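Local coordinates for putative pachytene checkpoint protein 2 (Caenorhabditis elegans, PDB 4XGU) that probably remodels protein partners as a hexameric AAA+ ATPase powered by ATP hydrolysis and probably acts in meiotic chromosome recombination, at residues R29-A40 with L62-V70. Numbering follows the deposited sequence.
Sequences RFSEFEELIKAA and LNELFEKLV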
ATOM      1  N   ARG B  29     -24.436 -49.696 -41.835  1.00 91.28           N
ATOM      2  CA  ARG B  29     -25.789 -49.918 -41.325  1.00 83.73           C
ATOM      3  C   ARG B  29     -26.463 -48.611 -40.920  1.00 81.09           C
ATOM      4  O   ARG B  29     -27.387 -48.606 -40.106  1.00 82.10           O
ATOM      5  CB  ARG B  29     -25.767 -50.870 -40.126  1.00 77.16           C
ATOM      6  CG  ARG B  29     -25.164 -52.229 -40.413  1.00 74.24           C
ATOM      7  CD  ARG B  29     -25.952 -53.329 -39.723  1.00 77.13           C
ATOM      8  NE  ARG B  29     -25.879 -53.255 -38.266  1.00 75.72           N
ATOM      9  CZ  ARG B  29     -26.635 -53.979 -37.447  1.00 77.38           C
ATOM     10  NH1 ARG B  29     -27.527 -54.825 -37.945  1.00 83.99           N
ATOM     11  NH2 ARG B  29     -26.505 -53.861 -36.134  1.00 76.36           N
ATOM     12  N   PHE B  30     -25.998 -47.508 -41.494  1.00 76.01           N
ATOM     13  CA  PHE B  30     -26.477 -46.182 -41.119  1.00 73.85           C
ATOM     14  C   PHE B  30     -27.973 -46.001 -41.371  1.00 81.61           C
ATOM     15  O   PHE B  30     -28.631 -45.213 -40.694  1.00 82.73           O
ATOM     16  CB  PHE B  30     -25.692 -45.115 -41.876  1.00 67.73           C
ATOM     17  CG  PHE B  30     -25.854 -43.733 -41.318  1.00 62.64           C
ATOM     18  CD1 PHE B  30     -24.999 -43.268 -40.333  1.00 60.35           C
ATOM     19  CD2 PHE B  30     -26.852 -42.895 -41.784  1.00 62.90           C
ATOM     20  CE1 PHE B  30     -25.136 -41.995 -39.817  1.00 56.85           C
ATOM     21  CE2 PHE B  30     -26.997 -41.621 -41.271  1.00 62.77           C
ATOM     22  CZ  PHE B  30     -26.135 -41.171 -40.287  1.00 61.05           C
ATOM     23  N   SER B  31     -28.501 -46.734 -42.346  1.00 86.99           N
ATOM     24  CA  SER B  31     -29.914 -46.637 -42.699  1.00 85.97           C
ATOM     25  C   SER B  31     -30.800 -47.111 -41.554  1.00 79.99           C
ATOM     26  O   SER B  31     -31.852 -46.530 -41.285  1.00 77.26           O
ATOM     27  CB  SER B  31     -30.210 -47.452 -43.961  1.00 91.12           C
ATOM     28  OG  SER B  31     -29.389 -47.044 -45.042  1.00 97.27           O
ATOM     29  N   GLU B  32     -30.360 -48.172 -40.885  1.00 75.04           N
ATOM     30  CA  GLU B  32     -31.109 -48.758 -39.782  1.00 74.80           C
ATOM     31  C   GLU B  32     -31.153 -47.822 -38.578  1.00 77.48           C
ATOM     32  O   GLU B  32     -32.123 -47.821 -37.816  1.00 81.91           O
ATOM     33  CB  GLU B  32     -30.497 -50.100 -39.385  1.00 80.02           C
ATOM     34  CG  GLU B  32     -30.244 -51.027 -40.558  1.00 86.68           C
ATOM     35  CD  GLU B  32     -29.624 -52.346 -40.137  1.00 90.53           C
ATOM     36  OE1 GLU B  32     -29.831 -52.760 -38.977  1.00 92.08           O
ATOM     37  OE2 GLU B  32     -28.928 -52.966 -40.968  1.00 93.44           O
ATOM     38  N   PHE B  33     -30.102 -47.027 -38.407  1.00 74.43           N
ATOM     39  CA  PHE B  33     -30.076 -46.034 -37.339  1.00 67.60           C
ATOM     40  C   PHE B  33     -31.100 -44.935 -37.589  1.00 68.44           C
ATOM     41  O   PHE B  33     -31.719 -44.432 -36.655  1.00 70.97           O
ATOM     42  CB  PHE B  33     -28.682 -45.423 -37.199  1.00 62.84           C
ATOM     43  CG  PHE B  33     -27.746 -46.244 -36.366  1.00 64.71           C
ATOM     44  CD1 PHE B  33     -27.783 -46.166 -34.985  1.00 62.11           C
ATOM     45  CD2 PHE B  33     -26.830 -47.092 -36.961  1.00 69.26           C
ATOM     46  CE1 PHE B  33     -26.926 -46.922 -34.212  1.00 64.13           C
ATOM     47  CE2 PHE B  33     -25.967 -47.848 -36.193  1.00 71.51           C
ATOM     48  CZ  PHE B  33     -26.017 -47.763 -34.817  1.00 68.41           C
ATOM     49  N   GLU B  34     -31.275 -44.565 -38.852  1.00 68.94           N
ATOM     50  CA  GLU B  34     -32.192 -43.489 -39.200  1.00 72.47           C
ATOM     51  C   GLU B  34     -33.641 -43.931 -39.004  1.00 72.72           C
ATOM     52  O   GLU B  34     -34.506 -43.127 -38.650  1.00 72.00           O
ATOM     53  CB  GLU B  34     -31.957 -43.029 -40.638  1.00 76.75           C
ATOM     54  CG  GLU B  34     -32.718 -41.772 -41.012  1.00 84.83           C
ATOM     55  CD  GLU B  34     -32.191 -41.128 -42.276  1.00 94.13           C
ATOM     56  OE1 GLU B  34     -32.709 -40.054 -42.652  1.00 97.81           O
ATOM     57  OE2 GLU B  34     -31.257 -41.690 -42.889  1.00 94.48           O
ATOM     58  N   GLU B  35     -33.890 -45.217 -39.233  1.00 69.87           N
ATOM     59  CA  GLU B  35     -35.204 -45.797 -39.003  1.00 71.76           C
ATOM     60  C   GLU B  35     -35.514 -45.782 -37.508  1.00 69.36           C
ATOM     61  O   GLU B  35     -36.635 -45.470 -37.095  1.00 75.39           O
ATOM     62  CB  GLU B  35     -35.264 -47.222 -39.565  1.00 83.18           C
ATOM     63  CG  GLU B  35     -36.466 -47.512 -40.467  1.00 97.82           C
ATOM     64  CD  GLU B  35     -36.480 -46.687 -41.749  1.00109.79           C
ATOM     65  OE1 GLU B  35     -35.459 -46.036 -42.069  1.00110.71           O
ATOM     66  OE2 GLU B  35     -37.520 -46.693 -42.443  1.00115.82           O
ATOM     67  N   LEU B  36     -34.507 -46.110 -36.703  1.00 58.97           N
ATOM     68  CA  LEU B  36     -34.611 -46.041 -35.246  1.00 59.43           C
ATOM     69  C   LEU B  36     -35.000 -44.645 -34.772  1.00 57.48           C
ATOM     70  O   LEU B  36     -35.871 -44.489 -33.919  1.00 60.25           O
ATOM     71  CB  LEU B  36     -33.288 -46.449 -34.599  1.00 58.33           C
ATOM     72  CG  LEU B  36     -33.134 -46.103 -33.115  1.00 57.21           C
ATOM     73  CD1 LEU B  36     -34.084 -46.931 -32.262  1.00 51.55           C
ATOM     74  CD2 LEU B  36     -31.691 -46.269 -32.648  1.00 54.06           C
ATOM     75  N   ILE B  37     -34.341 -43.637 -35.329  1.00 56.77           N
ATOM     76  CA  ILE B  37     -34.576 -42.255 -34.933  1.00 59.22           C
ATOM     77  C   ILE B  37     -35.971 -41.785 -35.344  1.00 60.37           C
ATOM     78  O   ILE B  37     -36.616 -41.029 -34.619  1.00 60.05           O
ATOM     79  CB  ILE B  37     -33.507 -41.327 -35.534  1.00 62.60           C
ATOM     80  CG1 ILE B  37     -32.132 -41.695 -34.976  1.00 69.79           C
ATOM     81  CG2 ILE B  37     -33.810 -39.874 -35.224  1.00 60.47           C
ATOM     82  CD1 ILE B  37     -30.998 -40.946 -35.620  1.00 80.45           C
ATOM     83  N   LYS B  38     -36.447 -42.246 -36.497  1.00 60.88           N
ATOM     84  CA  LYS B  38     -37.795 -41.906 -36.937  1.00 58.23           C
ATOM     85  C   LYS B  38     -38.831 -42.496 -35.982  1.00 65.15           C
ATOM     86  O   LYS B  38     -39.824 -41.847 -35.651  1.00 73.83           O
ATOM     87  CB  LYS B  38     -38.045 -42.399 -38.363  1.00 58.38           C
ATOM     88  N   ALA B  39     -38.585 -43.722 -35.532  1.00 60.58           N
ATOM     89  CA  ALA B  39     -39.511 -44.405 -34.636  1.00 53.22           C
ATOM     90  C   ALA B  39     -39.464 -43.811 -33.233  1.00 52.37           C
ATOM     91  O   ALA B  39     -40.488 -43.695 -32.562  1.00 61.15           O
ATOM     92  CB  ALA B  39     -39.204 -45.897 -34.590  1.00 49.22           C
ATOM     93  N   ALA B  40     -38.268 -43.436 -32.795  1.00 51.29           N
ATOM     94  CA  ALA B  40     -38.078 -42.887 -31.460  1.00 51.06           C
ATOM     95  C   ALA B  40     -38.626 -41.468 -31.337  1.00 61.64           C
ATOM     96  O   ALA B  40     -39.010 -41.042 -30.251  1.00 70.88           O
ATOM     97  CB  ALA B  40     -36.604 -42.913 -31.089  1.00 60.45           C
ATOM     98  N   LEU B  62     -34.850 -52.906 -32.994  1.00 50.06           N
ATOM     99  CA  LEU B  62     -34.185 -51.612 -33.001  1.00 51.56           C
ATOM    100  C   LEU B  62     -33.388 -51.428 -31.717  1.00 54.63           C
ATOM    101  O   LEU B  62     -32.481 -50.602 -31.651  1.00 64.20           O
ATOM    102  CB  LEU B  62     -35.200 -50.481 -33.163  1.00 52.14           C
ATOM    103  CG  LEU B  62     -35.960 -50.415 -34.486  1.00 55.27           C
ATOM    104  CD1 LEU B  62     -37.154 -49.486 -34.363  1.00 57.11           C
ATOM    105  CD2 LEU B  62     -35.039 -49.955 -35.605  1.00 55.24           C
ATOM    106  N   ASN B  63     -33.735 -52.203 -30.695  1.00 50.26           N
ATOM    107  CA  ASN B  63     -33.066 -52.108 -29.404  1.00 51.81           C
ATOM    108  C   ASN B  63     -31.679 -52.725 -29.433  1.00 55.39           C
ATOM    109  O   ASN B  63     -30.837 -52.412 -28.592  1.00 60.78           O
ATOM    110  CB  ASN B  63     -33.903 -52.776 -28.312  1.00 52.81           C
ATOM    111  CG  ASN B  63     -35.122 -51.963 -27.935  1.00 58.61           C
ATOM    112  OD1 ASN B  63     -35.148 -50.745 -28.111  1.00 62.29           O
ATOM    113  ND2 ASN B  63     -36.138 -52.631 -27.406  1.00 64.74           N
ATOM    114  N   GLU B  64     -31.440 -53.601 -30.403  1.00 57.07           N
ATOM    115  CA  GLU B  64     -30.147 -54.266 -30.518  1.00 66.27           C
ATOM    116  C   GLU B  64     -29.079 -53.320 -31.063  1.00 73.65           C
ATOM    117  O   GLU B  64     -27.895 -53.652 -31.072  1.00 82.95           O
ATOM    118  CB  GLU B  64     -30.259 -55.506 -31.407  1.00 74.85           C
ATOM    119  CG  GLU B  64     -31.067 -56.645 -30.796  1.00 87.35           C
ATOM    120  CD  GLU B  64     -31.250 -57.816 -31.749  1.00100.03           C
ATOM    121  OE1 GLU B  64     -31.086 -57.622 -32.972  1.00105.15           O
ATOM    122  OE2 GLU B  64     -31.556 -58.932 -31.278  1.00104.82           O
ATOM    123  N   LEU B  65     -29.501 -52.138 -31.506  1.00 70.67           N
ATOM    124  CA  LEU B  65     -28.594 -51.168 -32.117  1.00 66.16           C
ATOM    125  C   LEU B  65     -27.932 -50.237 -31.108  1.00 65.44           C
ATOM    126  O   LEU B  65     -26.716 -50.050 -31.131  1.00 69.69           O
ATOM    127  CB  LEU B  65     -29.340 -50.322 -33.153  1.00 66.50           C
ATOM    128  CG  LEU B  65     -29.844 -51.000 -34.427  1.00 72.33           C
ATOM    129  CD1 LEU B  65     -30.640 -50.017 -35.269  1.00 70.99           C
ATOM    130  CD2 LEU B  65     -28.683 -51.562 -35.225  1.00 79.18           C
ATOM    131  N   PHE B  66     -28.734 -49.650 -30.227  1.00 64.51           N
ATOM    132  CA  PHE B  66     -28.252 -48.574 -29.369  1.00 63.28           C
ATOM    133  C   PHE B  66     -28.295 -48.895 -27.878  1.00 68.11           C
ATOM    134  O   PHE B  66     -28.964 -49.831 -27.442  1.00 76.05           O
ATOM    135  CB  PHE B  66     -29.061 -47.304 -29.632  1.00 59.96           C
ATOM    136  CG  PHE B  66     -30.469 -47.357 -29.106  1.00 53.69           C
ATOM    137  CD1 PHE B  66     -31.432 -48.122 -29.736  1.00 49.32           C
ATOM    138  CD2 PHE B  66     -30.830 -46.628 -27.985  1.00 47.67           C
ATOM    139  CE1 PHE B  66     -32.729 -48.165 -29.256  1.00 44.86           C
ATOM    140  CE2 PHE B  66     -32.124 -46.667 -27.501  1.00 45.05           C
ATOM    141  CZ  PHE B  66     -33.075 -47.437 -28.138  1.00 45.47           C
ATOM    142  N   GLU B  67     -27.567 -48.096 -27.107  1.00 67.51           N
ATOM    143  CA  GLU B  67     -27.538 -48.218 -25.658  1.00 62.59           C
ATOM    144  C   GLU B  67     -28.335 -47.067 -25.055  1.00 52.03           C
ATOM    145  O   GLU B  67     -28.917 -47.190 -23.981  1.00 54.25           O
ATOM    146  CB  GLU B  67     -26.093 -48.216 -25.147  1.00 77.90           C
ATOM    147  CG  GLU B  67     -25.844 -49.105 -23.938  1.00 91.49           C
ATOM    148  CD  GLU B  67     -24.363 -49.327 -23.666  1.00105.03           C
ATOM    149  OE1 GLU B  67     -23.626 -48.332 -23.492  1.00106.98           O
ATOM    150  OE2 GLU B  67     -23.934 -50.502 -23.632  1.00110.77           O
ATOM    151  N   LYS B  68     -28.363 -45.950 -25.776  1.00 57.74           N
ATOM    152  CA  LYS B  68     -29.083 -44.753 -25.353  1.00 56.98           C
ATOM    153  C   LYS B  68     -29.085 -43.734 -26.484  1.00 58.50           C
ATOM    154  O   LYS B  68     -28.077 -43.555 -27.168  1.00 65.47           O
ATOM    155  CB  LYS B  68     -28.450 -44.160 -24.091  1.00 67.55           C
ATOM    156  CG  LYS B  68     -28.828 -42.718 -23.786  1.00 75.93           C
ATOM    157  CD  LYS B  68     -28.293 -42.310 -22.419  1.00 81.87           C
ATOM    158  CE  LYS B  68     -28.176 -40.800 -22.284  1.00 83.82           C
ATOM    159  NZ  LYS B  68     -27.621 -40.398 -20.959  1.00 83.90           N
ATOM    160  N   LEU B  69     -30.220 -43.080 -26.701  1.00 55.68           N
ATOM    161  CA  LEU B  69     -30.281 -42.043 -27.718  1.00 54.45           C
ATOM    162  C   LEU B  69     -30.906 -40.772 -27.163  1.00 58.97           C
ATOM    163  O   LEU B  69     -31.745 -40.819 -26.263  1.00 58.09           O
ATOM    164  CB  LEU B  69     -31.055 -42.529 -28.951  1.00 53.71           C
ATOM    165  CG  LEU B  69     -32.585 -42.555 -28.925  1.00 53.59           C
ATOM    166  CD1 LEU B  69     -33.189 -41.258 -29.457  1.00 43.90           C
ATOM    167  CD2 LEU B  69     -33.094 -43.740 -29.722  1.00 62.84           C
ATOM    168  N   VAL B  70     -30.473 -39.636 -27.699  1.00 62.61           N
ATOM    169  CA  VAL B  70     -31.029 -38.338 -27.340  1.00 56.64           C
ATOM    170  C   VAL B  70     -31.417 -37.587 -28.605  1.00 57.71           C
ATOM    171  O   VAL B  70     -30.659 -37.558 -29.570  1.00 55.39           O
ATOM    172  CB  VAL B  70     -30.033 -37.478 -26.538  1.00 58.17           C
ATOM    173  CG1 VAL B  70     -30.727 -36.239 -25.986  1.00 51.23           C
ATOM    174  CG2 VAL B  70     -29.403 -38.287 -25.414  1.00 68.45           C
TER
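The ring of Phe66 is approached obliquely by Leu36: Leu36 CD2 is 3.5 Å from Phe66 CD1, and Leu36 CD1 lies as near to Phe66 CE1. One face of that ring carries Leu69 CD2, 3.8 Å above the plane and displaced from the ring centre, while Leu62 O and Lys68 CA lie at its edge. The Arg29 guanidinium has the methyl Leu65 CD2 over one face, 3.3 Å from Arg29 NH2, and the Phe33 ring is met obliquely by Leu65 CB. With CG anti to the backbone N (chi1 166°) and chi2 at 68°, the two methyls of Leu36 go to different partners. Its CD1 reaches Leu62 CB at 3.8 Å, the two side chains running alongside each other in opposed senses, and its CD2 meets Leu69 CD2 tip to tip at 4.1 Å. One turn further, Ala40 CB rests 3.9 Å from Leu69 CD2. Leu65 CD1, meanwhile, approaches the backbone at Glu32 O. At the start of the helix, N-cap Arg29 pairs through NH1 with Glu32 OE1 by charge alone, since no N-H points at the oxygen. Phe33 and Ile37 touch Ile15 of strand 12-16, so helix 30-41 packs against the small sheet of the Pch2 N-terminal domain; Phe66 reaches Ile15 from the other segment. With no hydrogen bond across the 502 Å² interface, the two segments are joined by apolar packing, bordered by charge at the Arg29 end.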